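Local coordinates for bacterioferritin comigratory protein (Xylella fastidiosa, PDB 3IXR) that probably reduces hydrogen peroxide and organic hydroperoxides as a thiol-dependent peroxiredoxin of the PrxQ type, at residues Ser30-His34 / Lys44-Asp48; Gln52-Phe58 / Ser143-Pro149. The protein carries 1 engineered substitution. All blocks are in the same frame, centred on the assembly; numbering follows the deposited sequence.

Contact 1. Residues Ser30-His34 / Lys44-Asp48; sequences SLLNH and KTLSD
L32 lays its CD2 methyl against the start of the 3-10 turn 46-48, 4.1 Å from CB of L46, while its CB faces CB of S47. On the neighbouring side of helix 29-33, CG of L31 meets CD1 of L46 at 4.0 Å. L31 reaches it because its CG stands trans to the backbone N (chi1 179°), and L120 of helix 119-123 touches both L31 and L46. The contact ties the short helix to the connection between strands 42-44 and 53-58. Its polar half gathers round the carbonyl of L32, whose O accepts the backbone N-H of S47 at 3.0 Å, on a lone pair in the carbonyl plane; CB of T45 comes within 3.2 Å of the same oxygen. A water bridges the two backbones beside this bond: it donates to O of L31 and O of H34 and accepts from N of L46. Within 44-48, OG1 of T45 and OG of S47 share a hydrogen bond of 2.7 Å, and N of T45 donates to OD2 of D48 from above the carboxylate plane, at 2.8 Å. The amide of N33 turns back to its own helix, where ND2 bonds O of H29. One direct backbone bond and one water making three hydrogen bonds thus satisfy the carbonyls of L31, L32 and H34 and the N-H groups of L46 and S47, complemented by the leucine contacts.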
loop_
_atom_site.group_PDB
_atom_site.type_symbol
_atom_site.label_atom_id
_atom_site.label_comp_id
_atom_site.label_asym_id
_atom_site.label_seq_id
_atom_site.Cartn_x
_atom_site.Cartn_y
_atom_site.Cartn_z
ATOM N N SER A 30 17.377 -3.382 -5.852
ATOM C CA SER A 30 17.498 -2.089 -5.166
ATOM C C SER A 30 16.171 -1.730 -4.400
ATOM O O SER A 30 16.155 -1.417 -3.152
ATOM C CB SER A 30 17.833 -1.033 -6.217
ATOM O OG SER A 30 17.522 0.281 -5.789
ATOM N N LEU A 31 15.062 -1.867 -5.116
ATOM C CA LEU A 31 13.765 -1.665 -4.462
ATOM C C LEU A 31 13.498 -2.684 -3.353
ATOM O O LEU A 31 12.968 -2.323 -2.286
ATOM C CB LEU A 31 12.654 -1.772 -5.515
ATOM C CG LEU A 31 11.216 -1.607 -4.954
ATOM C CD1 LEU A 31 11.163 -0.335 -4.365
ATOM C CD2 LEU A 31 10.313 -1.624 -6.178
ATOM N N LEU A 32 13.764 -3.980 -3.559
ATOM C CA LEU A 32 13.527 -4.995 -2.525
ATOM C C LEU A 32 14.305 -4.760 -1.207
ATOM O O LEU A 32 13.891 -5.192 -0.166
ATOM C CB LEU A 32 13.837 -6.391 -3.077
ATOM C CG LEU A 32 12.786 -7.036 -4.010
ATOM C CD1 LEU A 32 13.405 -8.304 -4.566
ATOM C CD2 LEU A 32 11.553 -7.342 -3.215
ATOM N N ASN A 33 15.450 -4.071 -1.355
ATOM C CA ASN A 33 16.315 -3.843 -0.157
ATOM C C ASN A 33 16.281 -2.426 0.346
ATOM O O ASN A 33 17.005 -2.045 1.291
ATOM C CB ASN A 33 17.731 -4.325 -0.458
ATOM C CG ASN A 33 17.741 -5.819 -0.509
ATOM O OD1 ASN A 33 17.749 -6.482 0.524
ATOM N ND2 ASN A 33 17.605 -6.368 -1.705
ATOM N N HIS A 34 15.485 -1.585 -0.282
ATOM C CA HIS A 34 15.253 -0.267 0.228
ATOM C C HIS A 34 14.635 -0.235 1.652
ATOM O O HIS A 34 13.579 -0.791 1.897
ATOM C CB HIS A 34 14.293 0.388 -0.771
ATOM C CG HIS A 34 13.737 1.707 -0.317
ATOM N ND1 HIS A 34 14.532 2.808 -0.102
ATOM C CD2 HIS A 34 12.494 2.050 0.111
ATOM C CE1 HIS A 34 13.782 3.816 0.335
ATOM N NE2 HIS A 34 12.545 3.375 0.484
ATOM N N LYS A 44 11.439 -2.163 7.816
ATOM C CA LYS A 44 11.287 -3.370 7.076
ATOM C C LYS A 44 11.901 -3.106 5.713
ATOM O O LYS A 44 12.199 -1.959 5.351
ATOM C CB LYS A 44 9.784 -3.516 6.843
ATOM C CG LYS A 44 9.269 -4.837 6.925
ATOM C CD LYS A 44 8.935 -5.248 8.306
ATOM C CE LYS A 44 8.083 -6.541 8.166
ATOM N NZ LYS A 44 8.577 -7.569 9.131
ATOM N N THR A 45 12.019 -4.169 4.887
ATOM C CA THR A 45 12.266 -3.968 3.443
ATOM C C THR A 45 11.210 -4.858 2.773
ATOM O O THR A 45 10.646 -5.769 3.396
ATOM C CB THR A 45 13.654 -4.436 2.983
ATOM O OG1 THR A 45 13.786 -5.839 3.319
ATOM C CG2 THR A 45 14.733 -3.562 3.679
ATOM N N LEU A 46 10.883 -4.558 1.526
ATOM C CA LEU A 46 9.926 -5.399 0.769
ATOM C C LEU A 46 10.397 -6.845 0.665
ATOM O O LEU A 46 9.606 -7.784 0.648
ATOM C CB LEU A 46 9.643 -4.787 -0.603
ATOM C CG LEU A 46 8.917 -3.397 -0.662
ATOM C CD1 LEU A 46 8.768 -2.708 -2.055
ATOM C CD2 LEU A 46 7.482 -3.551 0.005
ATOM N N SER A 47 11.721 -7.057 0.628
ATOM C CA SER A 47 12.228 -8.437 0.698
ATOM C C SER A 47 11.792 -9.197 1.943
ATOM O O SER A 47 11.744 -10.397 1.891
ATOM C CB SER A 47 13.755 -8.466 0.540
ATOM O OG SER A 47 14.301 -8.014 1.766
ATOM N N ASP A 48 11.418 -8.540 3.058
ATOM C CA ASP A 48 10.884 -9.255 4.230
ATOM C C ASP A 48 9.620 -9.988 3.907
ATOM O O ASP A 48 9.181 -10.839 4.646
ATOM C CB ASP A 48 10.619 -8.291 5.390
ATOM C CG ASP A 48 11.899 -7.763 5.953
ATOM O OD1 ASP A 48 12.888 -8.527 5.875
ATOM O OD2 ASP A 48 11.944 -6.593 6.382
HETATM O O HOH W 1 11.922 -2.212 0.328
#

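Contact 2. Residues Gln52-Phe58 / Ser143-Pro149; sequences QWLVLYF and STFLIGP
Strands 53-58 and 143-147 run antiparallel at 170°, their axes 4.6 Å apart, with L54-I147, L56-F145 and F58-S143 as hydrogen-bonded pairs and V55-L146 and Y57-T144 as non-hydrogen-bonded pairs. The bonds between L54 and I147 are nearly straight, the N-H of I147 meeting O of L54 at 2.8 Å. At the far end the N-H of F58 points almost down the C=O of S143, whereas the return bond, from N of S143 to O of F58, is longer at 3.2 Å. W53 folds its indole across the start of the pairing: CD of P149 sits over the centre of the six-membered ring, 4.1 Å from its centroid, and CA of G148 covers the same face nearer the rim. With chi1 at -70°, the W53 ring stands beside its own backbone N, where CE3 also touches CG of L146 at 3.8 Å. These strands lie side by side in the central sheet of the thioredoxin fold that peroxiredoxins share, strand 86-92 running parallel on the other edge of 53-58. On the face carrying V55, Y57, T144 and L146, CG1 of V55 meets CG2 of T144 at 3.5 Å and CG2 of V55 meets CD1 of L146; helices 65-82 and 165-177 cover this side. On the reverse, CD1 of I147 touches both CD2 of L54 and CB of L56, and the rings of F58 and F145 meet rim to rim with planes at 87°, CE1 of F58 lying 3.6 Å from CD1 of F145. F124 adds its ring to both phenylalanines. A water lies within hydrogen-bonding distance of O of F58 and OG1 of T144.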
loop_
_atom_site.group_PDB
_atom_site.type_symbol
_atom_site.label_atom_id
_atom_site.label_comp_id
_atom_site.label_asym_id
_atom_site.label_seq_id
_atom_site.Cartn_x
_atom_site.Cartn_y
_atom_site.Cartn_z
ATOM N N GLN A 52 5.379 -14.676 0.884
ATOM C CA GLN A 52 4.032 -14.329 1.329
ATOM C C GLN A 52 3.452 -13.357 0.246
ATOM O O GLN A 52 4.206 -12.824 -0.565
ATOM C CB GLN A 52 4.101 -13.628 2.691
ATOM C CG GLN A 52 4.877 -14.348 3.743
ATOM C CD GLN A 52 5.268 -13.394 4.871
ATOM O OE1 GLN A 52 4.531 -12.454 5.157
ATOM N NE2 GLN A 52 6.421 -13.644 5.528
ATOM N N TRP A 53 2.116 -13.145 0.242
ATOM C CA TRP A 53 1.488 -12.102 -0.599
ATOM C C TRP A 53 1.509 -10.804 0.184
ATOM O O TRP A 53 1.252 -10.790 1.421
ATOM C CB TRP A 53 0.036 -12.452 -0.793
ATOM C CG TRP A 53 -0.112 -13.666 -1.693
ATOM C CD1 TRP A 53 -0.109 -14.979 -1.273
ATOM C CD2 TRP A 53 -0.260 -13.702 -3.133
ATOM N NE1 TRP A 53 -0.228 -15.843 -2.387
ATOM C CE2 TRP A 53 -0.382 -15.079 -3.513
ATOM C CE3 TRP A 53 -0.335 -12.718 -4.134
ATOM C CZ2 TRP A 53 -0.518 -15.481 -4.846
ATOM C CZ3 TRP A 53 -0.506 -13.118 -5.451
ATOM C CH2 TRP A 53 -0.616 -14.506 -5.791
ATOM N N LEU A 54 1.764 -9.740 -0.544
ATOM C CA LEU A 54 1.694 -8.408 0.063
ATOM C C LEU A 54 0.711 -7.480 -0.712
ATOM O O LEU A 54 0.764 -7.375 -1.938
ATOM C CB LEU A 54 3.107 -7.773 -0.006
ATOM C CG LEU A 54 3.197 -6.363 0.612
ATOM C CD1 LEU A 54 2.735 -6.368 2.116
ATOM C CD2 LEU A 54 4.560 -5.747 0.342
ATOM N N VAL A 55 -0.200 -6.877 0.045
ATOM C CA VAL A 55 -1.034 -5.800 -0.504
ATOM C C VAL A 55 -0.393 -4.508 -0.117
ATOM O O VAL A 55 -0.353 -4.181 1.073
ATOM C CB VAL A 55 -2.471 -5.789 0.052
ATOM C CG1 VAL A 55 -3.278 -4.611 -0.600
ATOM C CG2 VAL A 55 -3.209 -7.213 -0.359
ATOM N N LEU A 56 0.111 -3.801 -1.115
ATOM C CA LEU A 56 0.783 -2.523 -0.860
ATOM C C LEU A 56 -0.160 -1.417 -1.420
ATOM O O LEU A 56 -0.384 -1.284 -2.623
ATOM C CB LEU A 56 2.111 -2.528 -1.600
ATOM C CG LEU A 56 3.007 -1.333 -1.303
ATOM C CD1 LEU A 56 3.572 -1.512 0.150
ATOM C CD2 LEU A 56 4.162 -1.419 -2.320
ATOM N N TYR A 57 -0.805 -0.722 -0.478
ATOM C CA TYR A 57 -1.835 0.272 -0.904
ATOM C C TYR A 57 -1.345 1.711 -0.642
ATOM O O TYR A 57 -0.920 2.016 0.519
ATOM C CB TYR A 57 -3.226 -0.060 -0.315
ATOM C CG TYR A 57 -3.520 0.520 1.080
ATOM C CD1 TYR A 57 -3.386 -0.304 2.210
ATOM C CD2 TYR A 57 -4.064 1.842 1.210
ATOM C CE1 TYR A 57 -3.695 0.209 3.500
ATOM C CE2 TYR A 57 -4.343 2.363 2.458
ATOM C CZ TYR A 57 -4.224 1.499 3.592
ATOM O OH TYR A 57 -4.467 1.898 4.940
ATOM N N PHE A 58 -1.358 2.494 -1.705
ATOM C CA PHE A 58 -0.957 3.927 -1.589
ATOM C C PHE A 58 -2.163 4.821 -1.451
ATOM O O PHE A 58 -3.152 4.658 -2.212
ATOM C CB PHE A 58 -0.210 4.363 -2.865
ATOM C CG PHE A 58 1.119 3.617 -3.095
ATOM C CD1 PHE A 58 1.210 2.298 -3.591
ATOM C CD2 PHE A 58 2.307 4.297 -2.782
ATOM C CE1 PHE A 58 2.466 1.633 -3.777
ATOM C CE2 PHE A 58 3.591 3.632 -3.008
ATOM C CZ PHE A 58 3.658 2.289 -3.448
ATOM N N SER A 143 -3.700 4.098 -5.346
ATOM C CA SER A 143 -3.290 2.924 -6.168
ATOM C C SER A 143 -2.937 1.763 -5.173
ATOM O O SER A 143 -2.478 1.993 -4.049
ATOM C CB SER A 143 -2.009 3.216 -6.984
ATOM O OG SER A 143 -2.261 4.364 -7.809
ATOM N N THR A 144 -3.171 0.515 -5.577
ATOM C CA THR A 144 -2.865 -0.673 -4.770
ATOM C C THR A 144 -2.253 -1.753 -5.648
ATOM O O THR A 144 -2.673 -1.951 -6.804
ATOM C CB THR A 144 -4.223 -1.255 -4.204
ATOM O OG1 THR A 144 -4.849 -0.206 -3.421
ATOM C CG2 THR A 144 -3.920 -2.517 -3.377
ATOM N N PHE A 145 -1.253 -2.447 -5.094
ATOM C CA PHE A 145 -0.580 -3.527 -5.840
ATOM C C PHE A 145 -0.662 -4.798 -5.037
ATOM O O PHE A 145 -0.454 -4.790 -3.832
ATOM C CB PHE A 145 0.864 -3.058 -6.006
ATOM C CG PHE A 145 0.948 -1.826 -6.801
ATOM C CD1 PHE A 145 0.897 -0.560 -6.157
ATOM C CD2 PHE A 145 1.125 -1.888 -8.188
ATOM C CE1 PHE A 145 0.920 0.605 -6.980
ATOM C CE2 PHE A 145 1.222 -0.745 -8.985
ATOM C CZ PHE A 145 1.087 0.499 -8.445
ATOM N N LEU A 146 -0.974 -5.901 -5.733
ATOM C CA LEU A 146 -0.920 -7.185 -5.045
ATOM C C LEU A 146 0.354 -7.805 -5.531
ATOM O O LEU A 146 0.545 -7.982 -6.716
ATOM C CB LEU A 146 -2.131 -8.082 -5.433
ATOM C CG LEU A 146 -2.086 -9.460 -4.783
ATOM C CD1 LEU A 146 -2.289 -9.422 -3.247
ATOM C CD2 LEU A 146 -3.218 -10.323 -5.433
ATOM N N ILE A 147 1.276 -7.977 -4.616
ATOM C CA ILE A 147 2.641 -8.521 -4.929
ATOM C C ILE A 147 2.738 -9.987 -4.456
ATOM O O ILE A 147 2.441 -10.293 -3.292
ATOM C CB ILE A 147 3.699 -7.654 -4.220
ATOM C CG1 ILE A 147 3.485 -6.181 -4.646
ATOM C CG2 ILE A 147 5.120 -8.221 -4.523
ATOM C CD1 ILE A 147 4.259 -5.228 -3.731
ATOM N N GLY A 148 3.125 -10.876 -5.355
ATOM C CA GLY A 148 3.182 -12.309 -4.994
ATOM C C GLY A 148 4.463 -12.703 -4.238
ATOM O O GLY A 148 5.360 -11.876 -3.962
ATOM N N PRO A 149 4.576 -13.988 -3.924
ATOM C CA PRO A 149 5.587 -14.499 -2.970
ATOM C C PRO A 149 6.986 -14.436 -3.598
ATOM O O PRO A 149 7.996 -14.497 -2.861
ATOM C CB PRO A 149 5.097 -15.920 -2.662
ATOM C CG PRO A 149 4.148 -16.312 -3.772
ATOM C CD PRO A 149 3.537 -14.973 -4.256
HETATM O O HOH W 2 5.800 -10.476 -1.421
HETATM O O HOH W 3 -5.035 2.477 -2.492
#

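How the contacts relate
Contact 2 is buried and lies nearer the centre of the chain (about 7 Å between centres, against 14 Å for contact 1), joining two neighbouring strands of the main sheet; contact 1, partly buried and about 13 Å away between centres, ties a short N-terminal helix to the turn that precedes strand 53-58. The two follow one another along the chain and touch where CD2 of L46 packs on CD2 of L54 at 3.7 Å, so the leucine side of contact 1 covers part of the sheet face that carries L54. F124 borders both, whereas helix 119-123 packs on contact 1. Six strand-to-strand bonds and aromatic packing in the core contrast with one direct backbone bond, a bridging water and hydroxyls nearer the surface.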